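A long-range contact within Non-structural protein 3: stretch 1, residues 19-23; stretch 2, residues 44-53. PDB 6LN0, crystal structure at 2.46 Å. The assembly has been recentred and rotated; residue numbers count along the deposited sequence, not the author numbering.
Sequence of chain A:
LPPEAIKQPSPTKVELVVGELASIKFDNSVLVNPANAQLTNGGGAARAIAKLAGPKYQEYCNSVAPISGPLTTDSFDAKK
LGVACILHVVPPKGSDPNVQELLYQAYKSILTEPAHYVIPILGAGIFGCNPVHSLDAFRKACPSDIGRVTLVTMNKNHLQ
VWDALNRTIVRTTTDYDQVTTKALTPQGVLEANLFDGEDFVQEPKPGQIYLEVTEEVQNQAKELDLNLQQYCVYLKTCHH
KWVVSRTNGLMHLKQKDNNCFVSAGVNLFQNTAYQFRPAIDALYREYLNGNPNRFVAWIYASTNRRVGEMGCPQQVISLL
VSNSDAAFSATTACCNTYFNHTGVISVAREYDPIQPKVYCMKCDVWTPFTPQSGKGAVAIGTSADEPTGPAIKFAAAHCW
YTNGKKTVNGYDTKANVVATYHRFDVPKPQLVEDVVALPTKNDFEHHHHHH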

# COMPACT_ATOMS: atom_id res chain seq x y z
N GLY A 19 -5.50 32.66 20.27
CA GLY A 19 -5.26 33.94 20.92
C GLY A 19 -4.54 33.89 22.26
O GLY A 19 -3.79 32.96 22.55
N GLU A 20 -4.77 34.91 23.09
CA GLU A 20 -3.99 35.03 24.33
C GLU A 20 -4.66 34.36 25.52
O GLU A 20 -5.81 33.93 25.47
CB GLU A 20 -3.68 36.50 24.65
CG GLU A 20 -2.76 36.72 25.90
CD GLU A 20 -1.51 35.78 25.98
OE1 GLU A 20 -1.62 34.55 25.80
OE2 GLU A 20 -0.40 36.27 26.28
N LEU A 21 -3.90 34.26 26.62
CA LEU A 21 -4.23 33.35 27.71
C LEU A 21 -5.60 33.65 28.31
O LEU A 21 -6.38 32.72 28.55
CB LEU A 21 -3.14 33.42 28.79
CG LEU A 21 -1.86 32.80 28.23
CD1 LEU A 21 -0.70 32.98 29.17
CD2 LEU A 21 -2.06 31.32 27.87
N ALA A 22 -5.92 34.93 28.52
CA ALA A 22 -7.24 35.30 29.04
C ALA A 22 -8.38 34.65 28.27
O ALA A 22 -9.46 34.44 28.83
CB ALA A 22 -7.40 36.83 29.03
N SER A 23 -8.16 34.29 27.01
CA SER A 23 -9.18 33.67 26.18
C SER A 23 -9.51 32.24 26.57
O SER A 23 -10.64 31.79 26.32
CB SER A 23 -8.72 33.65 24.73
OG SER A 23 -7.48 32.99 24.61
N GLY A 44 6.04 38.89 27.63
CA GLY A 44 5.57 37.67 27.01
C GLY A 44 4.35 37.13 27.72
O GLY A 44 3.56 37.87 28.32
N ALA A 45 4.20 35.80 27.64
CA ALA A 45 3.14 35.13 28.39
C ALA A 45 3.28 35.34 29.90
O ALA A 45 2.27 35.39 30.61
CB ALA A 45 3.14 33.64 28.06
N ALA A 46 4.52 35.49 30.40
CA ALA A 46 4.76 35.56 31.84
C ALA A 46 4.18 36.83 32.45
O ALA A 46 3.62 36.80 33.55
CB ALA A 46 6.26 35.46 32.13
N ARG A 47 4.30 37.97 31.75
CA ARG A 47 3.65 39.17 32.24
C ARG A 47 2.14 39.12 32.01
O ARG A 47 1.40 39.78 32.75
CB ARG A 47 4.24 40.42 31.58
CG ARG A 47 3.99 41.72 32.33
CD ARG A 47 3.05 42.65 31.57
NE ARG A 47 3.11 44.02 32.09
CZ ARG A 47 4.04 44.91 31.74
NH1 ARG A 47 4.98 44.56 30.87
NH2 ARG A 47 4.04 46.14 32.25
N ALA A 48 1.67 38.36 31.02
CA ALA A 48 0.23 38.27 30.82
C ALA A 48 -0.42 37.41 31.89
O ALA A 48 -1.61 37.57 32.20
CB ALA A 48 -0.07 37.71 29.43
N ILE A 49 0.35 36.48 32.46
CA ILE A 49 -0.15 35.66 33.56
C ILE A 49 -0.12 36.45 34.85
O ILE A 49 -1.08 36.43 35.64
CB ILE A 49 0.68 34.36 33.67
CG1 ILE A 49 0.46 33.47 32.44
CG2 ILE A 49 0.31 33.58 34.93
CD1 ILE A 49 1.53 32.37 32.25
N ALA A 50 0.98 37.17 35.07
CA ALA A 50 1.13 38.00 36.26
C ALA A 50 0.00 39.02 36.39
O ALA A 50 -0.56 39.20 37.47
CB ALA A 50 2.49 38.69 36.23
N LYS A 51 -0.37 39.68 35.29
CA LYS A 51 -1.47 40.63 35.38
C LYS A 51 -2.82 39.95 35.20
O LYS A 51 -3.76 40.54 34.66
CB LYS A 51 -1.28 41.80 34.39
CG LYS A 51 -1.32 41.46 32.93
CD LYS A 51 -1.79 42.67 32.11
CE LYS A 51 -3.25 42.96 32.38
NZ LYS A 51 -4.08 41.71 32.45
N LEU A 52 -2.91 38.71 35.64
CA LEU A 52 -4.14 37.94 35.60
C LEU A 52 -4.33 37.30 36.96
O LEU A 52 -5.46 37.08 37.42
CB LEU A 52 -4.08 36.88 34.50
CG LEU A 52 -5.08 36.95 33.35
CD1 LEU A 52 -5.07 35.64 32.56
CD2 LEU A 52 -6.47 37.24 33.85
N ALA A 53 -3.21 36.99 37.60
CA ALA A 53 -3.19 36.39 38.92
C ALA A 53 -3.23 37.44 40.01
O ALA A 53 -3.66 37.14 41.13
CB ALA A 53 -1.93 35.53 39.07

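No hydrogen bond joins these two stretches, although a carboxylate lies directly on the contact. Glu20 reaches the helix of stretch 2, yet what its OE2 meets is carbon: OE2 lies 3.5 Å from Ala48 CB and 4.3 Å from Ala45 CA. The contact is therefore one of packing, and it is small, with 234 Å² buried over both sides.

Stretch 1 is a short loop that passes into a 3-10 segment at Leu21. Stretch 2 is helical. The two backbones come close enough for small residues to matter: the CA atoms of Leu21 and Ala48 are 7.3 Å apart, and those of Ala22 and Leu52 are 7.7 Å apart.

Leu21 is the centre of the contact. It is buried in the structure, and the helix covers 68 Å² of it, the largest share of any residue here. Its CA-to-CB bond points toward the helix. With chi1 in m and chi2 in t, the side chain places CD1 3.5 Å from Ile49 CG1 and 4.1 Å from Ala45 CB. An apolar side chain of this length suits the place: its CD1 alone touches Ala45 and Ile49, one turn apart.

Ile49 is also buried. Its CA-to-CB bond runs sideways, but the end of its side chain comes nearer to stretch 1 and meets Leu21. Ala45 and Ala48 offer only methyl groups. The CA-to-CB bond of Ala48 points toward stretch 1, and its methyl meets the Glu20 carboxylate; that of Ala45 points sideways, and its methyl meets Leu21. Both residues are small and add apolar surface where the backbones are near.

Leu52 extends the contact along the helix. Its CA-to-CB bond points toward stretch 1, and its CD1 lies 4.1 Å from Ala22 CA. The side chains meet more loosely, with Ala22 CB 4.4 Å from Leu52 CD1. Ala22 is exposed and its CA-to-CB bond points sideways, so much of its contribution comes from the backbone.

Each stretch has its own internal bonding. In the helix, Ile49 N donates to Ala45 O at 2.9 Å, and Ala53 N donates to Ile49 O at 2.9 Å. The carboxylate of Glu20 also turns back to its own stretch: Leu21 N donates to Glu20 OE1 at a very short 2.4 Å. Glu20, with chi1 in t and chi2 in p, thus bonds to Leu21 N, in the 3-10 segment, through OE1 while OE2 rests against Ala48.

Gly44 takes a positive phi of 61°, a value that favours glycine, and it adds almost nothing to the buried surface.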